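Local coordinates for protein monoacylglycerol lipase (Palaeococcus ferrophilus, PDB 6QE2) that hydrolyses monoacylglycerols to glycerol and free fatty acids, as a serine hydrolase of the alpha/beta-hydrolase fold, at residues 106-111 / 247-252; 112-117 / 209-214; 199-204 / 225-230. All blocks are in the same frame, centred on the assembly; numbering follows the deposited sequence.

Contact 1: residues 106-111 / 247-252; sequences GVVASS and RAIVEW
Strand 106-110 and helix 242-256 of the alpha/beta-hydrolase fold meet where Val108 packs against Trp252 and Ile249. The two short segments run nearly antiparallel, 175° apart, with their axes 10.4 Å from each other. Val108 and Trp252 meet tip to tip: Val108 CG2 lies 3.6 Å from Trp252 CZ3 and equally near CE3, approaching the ring obliquely. With CG2 anti to its carbonyl carbon and CG1 anti to its backbone N, Val108 spreads its branches, CG2 going to Trp252 while CG1 touches Ile249 CG1 at 4.2 Å, so the two methyls of one valine serve two successive turns of the helix. Farther along the ring, Trp252 CH2 comes 4.3 Å from Gly106 CA, which lies at the ring edge; a side chain on Gly106 would be tight against that corner. An alanine in place of Trp252 would probably open a gap beside Val108 CG2 and Gly106, leaving Ile249 as the main remaining contact of segment 247-252 with segment 106-111. With no hydrogen bond between the segments and every touching residue buried, this joint depends on apolar shape and the exclusion of water.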
ATOM      1  N   GLY A 106      -1.995   4.732  13.949  1.00 24.53           N
ATOM      2  CA  GLY A 106      -2.680   5.365  12.841  1.00 24.22           C
ATOM      3  C   GLY A 106      -2.262   4.724  11.541  1.00 26.30           C
ATOM      4  O   GLY A 106      -1.265   4.004  11.458  1.00 25.56           O
ATOM      5  N   VAL A 107      -3.051   4.977  10.501  1.00 24.80           N
ATOM      6  CA  VAL A 107      -2.813   4.350   9.206  1.00 26.35           C
ATOM      7  C   VAL A 107      -2.972   5.386   8.101  1.00 25.80           C
ATOM      8  O   VAL A 107      -3.951   6.142   8.077  1.00 25.77           O
ATOM      9  CB  VAL A 107      -3.735   3.132   8.975  1.00 29.44           C
ATOM     10  CG1 VAL A 107      -5.211   3.487   9.166  1.00 28.97           C
ATOM     11  CG2 VAL A 107      -3.493   2.549   7.604  1.00 26.52           C
ATOM     12  N   VAL A 108      -1.982   5.447   7.212  1.00 21.36           N
ATOM     13  CA  VAL A 108      -1.996   6.307   6.034  1.00 20.50           C
ATOM     14  C   VAL A 108      -2.008   5.387   4.824  1.00 22.97           C
ATOM     15  O   VAL A 108      -1.122   4.532   4.684  1.00 21.52           O
ATOM     16  CB  VAL A 108      -0.777   7.238   5.981  1.00 26.70           C
ATOM     17  CG1 VAL A 108      -0.842   8.123   4.741  1.00 25.22           C
ATOM     18  CG2 VAL A 108      -0.655   8.064   7.262  1.00 24.12           C
ATOM     19  N   ALA A 109      -3.005   5.545   3.962  1.00 21.13           N
ATOM     20  CA  ALA A 109      -3.142   4.712   2.774  1.00 22.71           C
ATOM     21  C   ALA A 109      -3.105   5.598   1.537  1.00 21.69           C
ATOM     22  O   ALA A 109      -3.964   6.468   1.364  1.00 23.66           O
ATOM     23  CB  ALA A 109      -4.432   3.894   2.821  1.00 21.15           C
ATOM     24  N   SER A 110      -2.090   5.396   0.702  1.00 22.51           N
ATOM     25  CA  SER A 110      -1.967   6.059  -0.587  1.00 23.87           C
ATOM     26  C   SER A 110      -2.585   5.167  -1.656  1.00 18.42           C
ATOM     27  O   SER A 110      -2.170   4.017  -1.815  1.00 21.10           O
ATOM     28  CB  SER A 110      -0.496   6.340  -0.892  1.00 26.87           C
ATOM     29  OG  SER A 110      -0.253   6.429  -2.285  1.00 26.29           O
ATOM     30  N   SER A 111      -3.560   5.705  -2.398  1.00 24.14           N
ATOM     31  CA  SER A 111      -4.244   4.980  -3.470  1.00 25.05           C
ATOM     32  C   SER A 111      -4.559   3.531  -3.104  1.00 22.37           C
ATOM     33  O   SER A 111      -4.179   2.620  -3.849  1.00 23.31           O
ATOM     34  CB  SER A 111      -3.394   5.002  -4.745  1.00 23.38           C
ATOM     35  OG  SER A 111      -3.089   6.331  -5.147  1.00 26.01           O
ATOM     36  N   ARG A 247       4.190  16.353   1.653  1.00 29.57           N
ATOM     37  CA  ARG A 247       3.986  17.269   2.768  1.00 30.14           C
ATOM     38  C   ARG A 247       2.770  16.917   3.619  1.00 25.72           C
ATOM     39  O   ARG A 247       2.821  17.002   4.841  1.00 30.58           O
ATOM     40  CB  ARG A 247       3.895  18.714   2.273  1.00 33.90           C
ATOM     41  CG  ARG A 247       3.618  19.726   3.371  1.00 39.34           C
ATOM     42  CD  ARG A 247       4.035  21.131   2.965  1.00 41.11           C
ATOM     43  NE  ARG A 247       3.571  21.485   1.628  1.00 55.95           N
ATOM     44  CZ  ARG A 247       4.347  21.511   0.548  1.00 54.31           C
ATOM     45  NH1 ARG A 247       5.635  21.209   0.645  1.00 56.27           N
ATOM     46  NH2 ARG A 247       3.835  21.843  -0.628  1.00 50.01           N
ATOM     47  N   ALA A 248       1.679  16.520   2.972  1.00 26.64           N
ATOM     48  CA  ALA A 248       0.464  16.162   3.693  1.00 23.52           C
ATOM     49  C   ALA A 248       0.683  14.949   4.567  1.00 29.22           C
ATOM     50  O   ALA A 248       0.192  14.876   5.664  1.00 29.13           O
ATOM     51  CB  ALA A 248      -0.672  15.892   2.730  1.00 27.75           C
ATOM     52  N   ILE A 249       1.409  13.979   4.048  1.00 25.95           N
ATOM     53  CA  ILE A 249       1.680  12.781   4.802  1.00 23.56           C
ATOM     54  C   ILE A 249       2.493  13.120   6.043  1.00 27.59           C
ATOM     55  O   ILE A 249       2.131  12.762   7.140  1.00 27.03           O
ATOM     56  CB  ILE A 249       2.425  11.760   3.938  1.00 24.66           C
ATOM     57  CG1 ILE A 249       1.472  11.177   2.905  1.00 28.84           C
ATOM     58  CG2 ILE A 249       3.010  10.656   4.787  1.00 23.60           C
ATOM     59  CD1 ILE A 249       2.160  10.664   1.672  1.00 26.43           C
ATOM     60  N   VAL A 250       3.590  13.836   5.858  1.00 25.40           N
ATOM     61  CA  VAL A 250       4.436  14.196   6.983  1.00 24.61           C
ATOM     62  C   VAL A 250       3.684  15.031   8.006  1.00 26.05           C
ATOM     63  O   VAL A 250       3.737  14.760   9.184  1.00 26.81           O
ATOM     64  CB  VAL A 250       5.709  14.925   6.544  1.00 29.94           C
ATOM     65  CG1 VAL A 250       6.536  15.306   7.754  1.00 29.75           C
ATOM     66  CG2 VAL A 250       6.524  14.047   5.619  1.00 30.48           C
ATOM     67  N   GLU A 251       2.980  16.048   7.544  1.00 24.90           N
ATOM     68  CA  GLU A 251       2.229  16.896   8.463  1.00 26.14           C
ATOM     69  C   GLU A 251       1.210  16.095   9.261  1.00 29.06           C
ATOM     70  O   GLU A 251       1.054  16.308  10.467  1.00 26.92           O
ATOM     71  CB  GLU A 251       1.541  18.034   7.703  1.00 31.31           C
ATOM     72  CG  GLU A 251       2.497  19.112   7.222  1.00 36.03           C
ATOM     73  CD  GLU A 251       1.793  20.298   6.586  1.00 52.83           C
ATOM     74  OE1 GLU A 251       0.544  20.300   6.528  1.00 53.35           O
ATOM     75  OE2 GLU A 251       2.494  21.231   6.144  1.00 51.48           O
ATOM     76  N   TRP A 252       0.497  15.169   8.606  1.00 26.91           N
ATOM     77  CA  TRP A 252      -0.482  14.357   9.321  1.00 27.17           C
ATOM     78  C   TRP A 252       0.193  13.494  10.381  1.00 25.74           C
ATOM     79  O   TRP A 252      -0.291  13.390  11.516  1.00 25.99           O
ATOM     80  CB  TRP A 252      -1.257  13.488   8.326  1.00 25.06           C
ATOM     81  CG  TRP A 252      -2.444  12.756   8.889  1.00 27.49           C
ATOM     82  CD1 TRP A 252      -3.741  13.176   8.877  1.00 32.25           C
ATOM     83  CD2 TRP A 252      -2.450  11.456   9.500  1.00 24.63           C
ATOM     84  NE1 TRP A 252      -4.554  12.236   9.460  1.00 24.09           N
ATOM     85  CE2 TRP A 252      -3.788  11.169   9.852  1.00 28.60           C
ATOM     86  CE3 TRP A 252      -1.456  10.516   9.798  1.00 24.98           C
ATOM     87  CZ2 TRP A 252      -4.159   9.980  10.478  1.00 25.29           C
ATOM     88  CZ3 TRP A 252      -1.824   9.334  10.417  1.00 26.02           C
ATOM     89  CH2 TRP A 252      -3.164   9.076  10.753  1.00 28.46           C
TER

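Contact 2: residues 112-117 / 209-214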
ATOM      1  N   PRO A 112      -5.220   3.264  -1.978  1.00 21.69           N
ATOM      2  CA  PRO A 112      -5.439   1.870  -1.577  1.00 21.48           C
ATOM      3  C   PRO A 112      -6.358   1.151  -2.553  1.00 23.48           C
ATOM      4  O   PRO A 112      -7.261   1.745  -3.153  1.00 25.63           O
ATOM      5  CB  PRO A 112      -6.080   1.994  -0.189  1.00 21.88           C
ATOM      6  CG  PRO A 112      -6.716   3.350  -0.191  1.00 23.69           C
ATOM      7  CD  PRO A 112      -5.817   4.214  -1.019  1.00 22.61           C
ATOM      8  N   ALA A 113      -6.092  -0.140  -2.732  1.00 20.17           N
ATOM      9  CA  ALA A 113      -6.852  -0.977  -3.663  1.00 22.04           C
ATOM     10  C   ALA A 113      -8.187  -1.331  -3.018  1.00 25.48           C
ATOM     11  O   ALA A 113      -8.321  -2.338  -2.323  1.00 26.23           O
ATOM     12  CB  ALA A 113      -6.050  -2.223  -4.028  1.00 22.68           C
ATOM     13  N   LEU A 114      -9.198  -0.485  -3.256  1.00 23.70           N
ATOM     14  CA  LEU A 114     -10.509  -0.637  -2.638  1.00 21.78           C
ATOM     15  C   LEU A 114     -11.639  -0.766  -3.654  1.00 25.04           C
ATOM     16  O   LEU A 114     -12.800  -0.932  -3.258  1.00 26.53           O
ATOM     17  CB  LEU A 114     -10.792   0.550  -1.706  1.00 27.21           C
ATOM     18  CG  LEU A 114      -9.858   0.652  -0.496  1.00 23.51           C
ATOM     19  CD1 LEU A 114     -10.035   1.983   0.202  1.00 21.83           C
ATOM     20  CD2 LEU A 114     -10.118  -0.495   0.471  1.00 23.55           C
ATOM     21  N   ALA A 115     -11.333  -0.660  -4.939  1.00 27.29           N
ATOM     22  CA  ALA A 115     -12.304  -0.820  -6.009  1.00 27.76           C
ATOM     23  C   ALA A 115     -11.582  -1.425  -7.201  1.00 31.74           C
ATOM     24  O   ALA A 115     -10.409  -1.125  -7.441  1.00 28.68           O
ATOM     25  CB  ALA A 115     -12.950   0.516  -6.386  1.00 26.31           C
ATOM     26  N   LYS A 116     -12.285  -2.290  -7.925  1.00 33.17           N
ATOM     27  CA  LYS A 116     -11.722  -2.921  -9.110  1.00 36.30           C
ATOM     28  C   LYS A 116     -11.440  -1.878 -10.185  1.00 32.15           C
ATOM     29  O   LYS A 116     -12.216  -0.942 -10.381  1.00 34.05           O
ATOM     30  CB  LYS A 116     -12.703  -3.973  -9.639  1.00 36.87           C
ATOM     31  CG  LYS A 116     -12.228  -4.762 -10.842  1.00 46.62           C
ATOM     32  CD  LYS A 116     -13.296  -5.746 -11.296  1.00 31.99           C
ATOM     33  CE  LYS A 116     -14.394  -5.053 -12.080  1.00 38.64           C
ATOM     34  NZ  LYS A 116     -13.839  -4.295 -13.234  1.00 36.70           N
ATOM     35  N   SER A 117     -10.328  -2.047 -10.893  1.00 23.39           N
ATOM     36  CA  SER A 117     -10.059  -1.187 -12.033  1.00 20.85           C
ATOM     37  C   SER A 117     -11.044  -1.505 -13.156  1.00 25.12           C
ATOM     38  O   SER A 117     -11.370  -2.673 -13.371  1.00 27.96           O
ATOM     39  CB  SER A 117      -8.632  -1.401 -12.532  1.00 26.97           C
ATOM     40  OG  SER A 117      -8.415  -0.716 -13.753  1.00 29.49           O
ATOM     41  N   GLU A 209     -13.225   6.167  -5.954  1.00 24.34           N
ATOM     42  CA  GLU A 209     -14.495   5.991  -5.281  1.00 20.55           C
ATOM     43  C   GLU A 209     -14.375   4.901  -4.221  1.00 22.21           C
ATOM     44  O   GLU A 209     -15.124   4.889  -3.264  1.00 22.85           O
ATOM     45  CB  GLU A 209     -15.622   5.695  -6.260  1.00 23.25           C
ATOM     46  CG  GLU A 209     -17.001   5.770  -5.641  1.00 28.97           C
ATOM     47  CD  GLU A 209     -17.408   7.172  -5.226  1.00 29.90           C
ATOM     48  OE1 GLU A 209     -16.858   8.134  -5.756  1.00 31.65           O
ATOM     49  OE2 GLU A 209     -18.302   7.300  -4.386  1.00 35.13           O
ATOM     50  N   GLY A 210     -13.434   3.979  -4.396  1.00 26.40           N
ATOM     51  CA  GLY A 210     -13.251   2.952  -3.397  1.00 23.64           C
ATOM     52  C   GLY A 210     -12.870   3.586  -2.068  1.00 24.70           C
ATOM     53  O   GLY A 210     -13.389   3.205  -1.047  1.00 25.12           O
ATOM     54  N   SER A 211     -11.958   4.547  -2.088  1.00 24.45           N
ATOM     55  CA  SER A 211     -11.571   5.277  -0.881  1.00 24.44           C
ATOM     56  C   SER A 211     -12.710   6.146  -0.345  1.00 26.68           C
ATOM     57  O   SER A 211     -12.906   6.266   0.850  1.00 26.47           O
ATOM     58  CB  SER A 211     -10.311   6.106  -1.107  1.00 24.66           C
ATOM     59  OG  SER A 211      -9.169   5.299  -1.046  1.00 25.14           O
ATOM     60  N   ARG A 212     -13.453   6.763  -1.251  1.00 24.08           N
ATOM     61  CA  ARG A 212     -14.571   7.591  -0.842  1.00 20.73           C
ATOM     62  C   ARG A 212     -15.609   6.745  -0.119  1.00 20.37           C
ATOM     63  O   ARG A 212     -16.169   7.189   0.853  1.00 25.57           O
ATOM     64  CB  ARG A 212     -15.190   8.333  -2.026  1.00 21.99           C
ATOM     65  CG  ARG A 212     -14.221   9.208  -2.794  1.00 21.29           C
ATOM     66  CD  ARG A 212     -14.920  10.098  -3.812  1.00 28.92           C
ATOM     67  NE  ARG A 212     -13.969  10.802  -4.661  1.00 25.69           N
ATOM     68  CZ  ARG A 212     -13.737  10.501  -5.928  1.00 30.31           C
ATOM     69  NH1 ARG A 212     -14.402   9.523  -6.505  1.00 33.01           N
ATOM     70  NH2 ARG A 212     -12.849  11.183  -6.623  1.00 32.41           N
ATOM     71  N   ARG A 213     -15.887   5.541  -0.608  1.00 24.72           N
ATOM     72  CA  ARG A 213     -16.831   4.674   0.082  1.00 29.19           C
ATOM     73  C   ARG A 213     -16.305   4.259   1.444  1.00 29.45           C
ATOM     74  O   ARG A 213     -17.024   4.246   2.413  1.00 25.98           O
ATOM     75  CB  ARG A 213     -17.154   3.421  -0.715  1.00 25.00           C
ATOM     76  CG  ARG A 213     -17.834   3.651  -2.041  1.00 27.76           C
ATOM     77  CD  ARG A 213     -19.198   4.294  -1.902  1.00 34.60           C
ATOM     78  NE  ARG A 213     -19.105   5.723  -2.131  1.00 39.53           N
ATOM     79  CZ  ARG A 213     -19.462   6.639  -1.248  1.00 43.23           C
ATOM     80  NH1 ARG A 213     -19.318   7.923  -1.537  1.00 38.23           N
ATOM     81  NH2 ARG A 213     -19.976   6.270  -0.088  1.00 39.42           N
ATOM     82  N   LEU A 214     -15.021   3.944   1.510  1.00 26.90           N
ATOM     83  CA  LEU A 214     -14.412   3.527   2.759  1.00 26.10           C
ATOM     84  C   LEU A 214     -14.477   4.637   3.798  1.00 21.38           C
ATOM     85  O   LEU A 214     -14.763   4.387   4.949  1.00 29.24           O
ATOM     86  CB  LEU A 214     -12.963   3.097   2.568  1.00 23.32           C
ATOM     87  CG  LEU A 214     -12.315   2.615   3.864  1.00 27.59           C
ATOM     88  CD1 LEU A 214     -12.935   1.313   4.314  1.00 28.78           C
ATOM     89  CD2 LEU A 214     -10.822   2.460   3.712  1.00 23.48           C
TER
HETATM   90  O   HOH W   1      -8.450   4.154  -3.361  1.00 26.10           O
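In the apolar packing, Leu114 and Leu214 cross at about a right angle, Leu114 CD1 lying 3.6 Å from Leu214 CD2. The same methyl is 3.6 Å from Ser211 OG. Leu114 CB rests on Gly210 C at 3.7 Å, and Ala115 CB lies 3.9 Å from Gly210 CA. A side chain on Gly210 would clash with the backbone of Leu114 and Ala115; without one, Leu114 CA and Gly210 CA come within 4.6 Å.

The polar link is indirect. Ser211 OG, anti to its carbonyl carbon (chi1 -79°), presses against Pro112 CG at 3.2 Å and hydrogen-bonds to a water that in turn donates to Pro112 O.

A salt-bridge network runs along the helix: Arg213 grips Glu209 side-on, NE and NH1 both reaching OE2, while Glu209 OE1 meets Arg212 NH1 at 2.9 Å in the guanidinium plane.

Ala113, centre of an inverse gamma turn, makes a backbone hydrogen bond with Ser87, the probable nucleophile, and touches the bound lauryl dimethylamine-N-oxide, placing the loop beside the probable active site. The loop after strand 106-110 thus lies against helix 209-217, with Ile94 of helix 88-99 packing on Pro112, Leu114 and Leu214, and Ile225 of strand 223-228 on Ser211.

Contact 3: residues 199-204 / 225-230; sequences VGTADI and IMEFKG
The backbones of Val199 and Gly200 pair in parallel with those of Glu227 and Phe228, through hydrogen bonds from Val199 N to Met226 O (3.0 Å) and from Phe228 N to Val199 O (2.9 Å). Past the bridged residues, Thr201 N still donates to Phe228 O, from above the carbonyl plane, as segment 199-204 enters a type I turn from Gly200 to Asp203.

Among the side chains, Thr201 extends the pairing beyond the strand. Its OG1 lies between the backbone N and the carbonyl carbon (chi1 64°), where it accepts an almost straight bond from Gly230 N at 2.7 Å, with an N-H...O angle of 178°. The other branch, Thr201 CG2, comes 3.4 Å from Glu227 OE1, the two side chains crossing at about a right angle. Val199 and Glu227 lie side by side on one face of the sheet, CG2 to CG 3.9 Å, and the carboxylate of Glu227 goes on to a salt bridge with Arg212. On the opposite face, Phe228 turns its ring edge to Val199 O, with CD1 at 3.4 Å. Ala202 CB touches Gly230 O at 3.5 Å.

The turn leads to Asp203, whose OD2 is hydrogen-bonded to His233 ND1 in what is probably the catalytic triad with Ser87. Strands 195-200 and 223-228 are joined by helix 209-217 in a beta-alpha-beta crossover, with Val199 and Ile225 packed against the helix.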
ATOM      1  N   VAL A 199      -5.832  10.038  -2.528  1.00 23.66           N
ATOM      2  CA  VAL A 199      -6.182   9.516  -3.844  1.00 28.91           C
ATOM      3  C   VAL A 199      -5.964  10.573  -4.919  1.00 27.66           C
ATOM      4  O   VAL A 199      -6.072  11.777  -4.668  1.00 25.94           O
ATOM      5  CB  VAL A 199      -7.644   9.012  -3.893  1.00 26.08           C
ATOM      6  CG1 VAL A 199      -7.835   7.846  -2.939  1.00 27.14           C
ATOM      7  CG2 VAL A 199      -8.605  10.142  -3.557  1.00 29.36           C
ATOM      8  N   GLY A 200      -5.626  10.107  -6.118  1.00 25.28           N
ATOM      9  CA  GLY A 200      -5.635  10.943  -7.311  1.00 26.70           C
ATOM     10  C   GLY A 200      -6.943  10.758  -8.059  1.00 25.42           C
ATOM     11  O   GLY A 200      -7.403   9.632  -8.250  1.00 28.85           O
ATOM     12  N   THR A 201      -7.539  11.878  -8.497  1.00 26.45           N
ATOM     13  CA  THR A 201      -8.882  11.796  -9.063  1.00 24.82           C
ATOM     14  C   THR A 201      -8.917  11.106 -10.420  1.00 29.74           C
ATOM     15  O   THR A 201      -9.978  10.616 -10.818  1.00 29.86           O
ATOM     16  CB  THR A 201      -9.510  13.188  -9.211  1.00 33.63           C
ATOM     17  OG1 THR A 201      -8.749  13.963 -10.145  1.00 32.54           O
ATOM     18  CG2 THR A 201      -9.570  13.906  -7.874  1.00 29.95           C
ATOM     19  N   ALA A 202      -7.792  11.043 -11.130  1.00 26.79           N
ATOM     20  CA  ALA A 202      -7.747  10.418 -12.445  1.00 30.42           C
ATOM     21  C   ALA A 202      -7.197   9.002 -12.394  1.00 35.93           C
ATOM     22  O   ALA A 202      -6.892   8.423 -13.443  1.00 32.30           O
ATOM     23  CB  ALA A 202      -6.912  11.269 -13.403  1.00 33.09           C
ATOM     24  N   ASP A 203      -7.088   8.431 -11.198  1.00 29.28           N
ATOM     25  CA  ASP A 203      -6.568   7.083 -11.016  1.00 30.46           C
ATOM     26  C   ASP A 203      -7.588   6.061 -11.514  1.00 28.70           C
ATOM     27  O   ASP A 203      -8.711   6.001 -11.005  1.00 32.17           O
ATOM     28  CB  ASP A 203      -6.266   6.883  -9.530  1.00 28.46           C
ATOM     29  CG  ASP A 203      -5.595   5.562  -9.215  1.00 29.40           C
ATOM     30  OD1 ASP A 203      -5.420   4.712 -10.112  1.00 27.33           O
ATOM     31  OD2 ASP A 203      -5.231   5.387  -8.033  1.00 26.01           O
ATOM     32  N   ILE A 204      -7.216   5.276 -12.524  1.00 26.46           N
ATOM     33  CA  ILE A 204      -8.046   4.157 -12.964  1.00 30.57           C
ATOM     34  C   ILE A 204      -7.476   2.806 -12.558  1.00 28.44           C
ATOM     35  O   ILE A 204      -8.137   1.779 -12.780  1.00 27.22           O
ATOM     36  CB  ILE A 204      -8.322   4.199 -14.483  1.00 39.49           C
ATOM     37  CG1 ILE A 204      -7.035   4.272 -15.295  1.00 42.87           C
ATOM     38  CG2 ILE A 204      -9.217   5.384 -14.823  1.00 42.08           C
ATOM     39  CD1 ILE A 204      -7.309   4.460 -16.778  1.00 51.05           C
ATOM     40  N   ILE A 225      -9.792  12.255   4.201  1.00 26.68           N
ATOM     41  CA  ILE A 225      -9.531  11.855   2.825  1.00 22.38           C
ATOM     42  C   ILE A 225      -9.088  13.083   2.041  1.00 28.92           C
ATOM     43  O   ILE A 225      -9.712  14.147   2.134  1.00 28.91           O
ATOM     44  CB  ILE A 225     -10.754  11.175   2.178  1.00 22.21           C
ATOM     45  CG1 ILE A 225     -10.437  10.784   0.735  1.00 26.47           C
ATOM     46  CG2 ILE A 225     -11.996  12.075   2.255  1.00 27.07           C
ATOM     47  CD1 ILE A 225     -11.438   9.807   0.138  1.00 26.06           C
ATOM     48  N   MET A 226      -7.978  12.954   1.320  1.00 26.64           N
ATOM     49  CA  MET A 226      -7.421  14.034   0.523  1.00 29.21           C
ATOM     50  C   MET A 226      -7.360  13.621  -0.936  1.00 34.31           C
ATOM     51  O   MET A 226      -6.770  12.587  -1.264  1.00 26.76           O
ATOM     52  CB  MET A 226      -6.024  14.417   1.009  1.00 29.22           C
ATOM     53  CG  MET A 226      -5.995  14.878   2.441  1.00 30.83           C
ATOM     54  SD  MET A 226      -4.336  15.409   2.878  1.00 39.24           S
ATOM     55  CE  MET A 226      -4.170  16.838   1.816  1.00 36.54           C
ATOM     56  N   GLU A 227      -7.942  14.440  -1.807  1.00 28.15           N
ATOM     57  CA  GLU A 227      -7.932  14.186  -3.237  1.00 29.48           C
ATOM     58  C   GLU A 227      -6.957  15.127  -3.931  1.00 30.65           C
ATOM     59  O   GLU A 227      -6.798  16.288  -3.542  1.00 32.58           O
ATOM     60  CB  GLU A 227      -9.337  14.360  -3.826  1.00 27.06           C
ATOM     61  CG  GLU A 227     -10.382  13.546  -3.091  1.00 31.09           C
ATOM     62  CD  GLU A 227     -11.576  13.217  -3.952  1.00 33.86           C
ATOM     63  OE1 GLU A 227     -11.522  13.509  -5.163  1.00 39.91           O
ATOM     64  OE2 GLU A 227     -12.567  12.686  -3.412  1.00 38.68           O
ATOM     65  N   PHE A 228      -6.319  14.622  -4.977  1.00 27.08           N
ATOM     66  CA  PHE A 228      -5.337  15.378  -5.748  1.00 29.91           C
ATOM     67  C   PHE A 228      -5.832  15.415  -7.189  1.00 30.93           C
ATOM     68  O   PHE A 228      -5.688  14.441  -7.936  1.00 30.33           O
ATOM     69  CB  PHE A 228      -3.954  14.763  -5.606  1.00 32.96           C
ATOM     70  CG  PHE A 228      -3.440  14.801  -4.195  1.00 31.58           C
ATOM     71  CD1 PHE A 228      -3.819  13.832  -3.278  1.00 27.51           C
ATOM     72  CD2 PHE A 228      -2.614  15.833  -3.773  1.00 34.93           C
ATOM     73  CE1 PHE A 228      -3.375  13.879  -1.972  1.00 26.54           C
ATOM     74  CE2 PHE A 228      -2.159  15.882  -2.470  1.00 31.69           C
ATOM     75  CZ  PHE A 228      -2.538  14.901  -1.569  1.00 29.48           C
ATOM     76  N   LYS A 229      -6.420  16.548  -7.565  1.00 31.30           N
ATOM     77  CA  LYS A 229      -7.156  16.653  -8.817  1.00 30.19           C
ATOM     78  C   LYS A 229      -6.244  16.411 -10.013  1.00 25.39           C
ATOM     79  O   LYS A 229      -5.232  17.097 -10.188  1.00 34.19           O
ATOM     80  CB  LYS A 229      -7.806  18.029  -8.913  1.00 35.31           C
ATOM     81  CG  LYS A 229      -8.622  18.239 -10.181  1.00 35.49           C
ATOM     82  CD  LYS A 229      -9.243  19.623 -10.198  1.00 46.01           C
ATOM     83  CE  LYS A 229     -10.058  19.840 -11.463  1.00 52.87           C
ATOM     84  NZ  LYS A 229     -11.137  18.823 -11.592  1.00 57.73           N
ATOM     85  N   GLY A 230      -6.600  15.420 -10.827  1.00 30.48           N
ATOM     86  CA  GLY A 230      -5.875  15.101 -12.031  1.00 32.79           C
ATOM     87  C   GLY A 230      -4.773  14.075 -11.879  1.00 35.60           C
ATOM     88  O   GLY A 230      -4.314  13.531 -12.887  1.00 32.01           O
TER

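In the fold
Contacts 1 and 3 involve the central sheet directly, contact 2 the loop and helix beside it. Strands 106-110 and 195-200 are neighbours in that sheet, and 223-228 lies at its edge. The centres of contacts 1 and 3 are 14 Å apart, and they meet where Ala248 packs on Met226. Contact 2 is centred about 11 Å from contact 3 and 17 Å from contact 1. Along the chain, contacts 2 and 3 alternate inside the loop closed by contact 1. The Arg212-Glu227 salt bridge and a probable hydrogen bond between Ser117 OG and Ile204 O link them. Both lie near the carboxyl ends of strands 106-110 and 195-200, the latter followed by the probable triad acid, Asp203, while contact 1 packs a helix on the sheet.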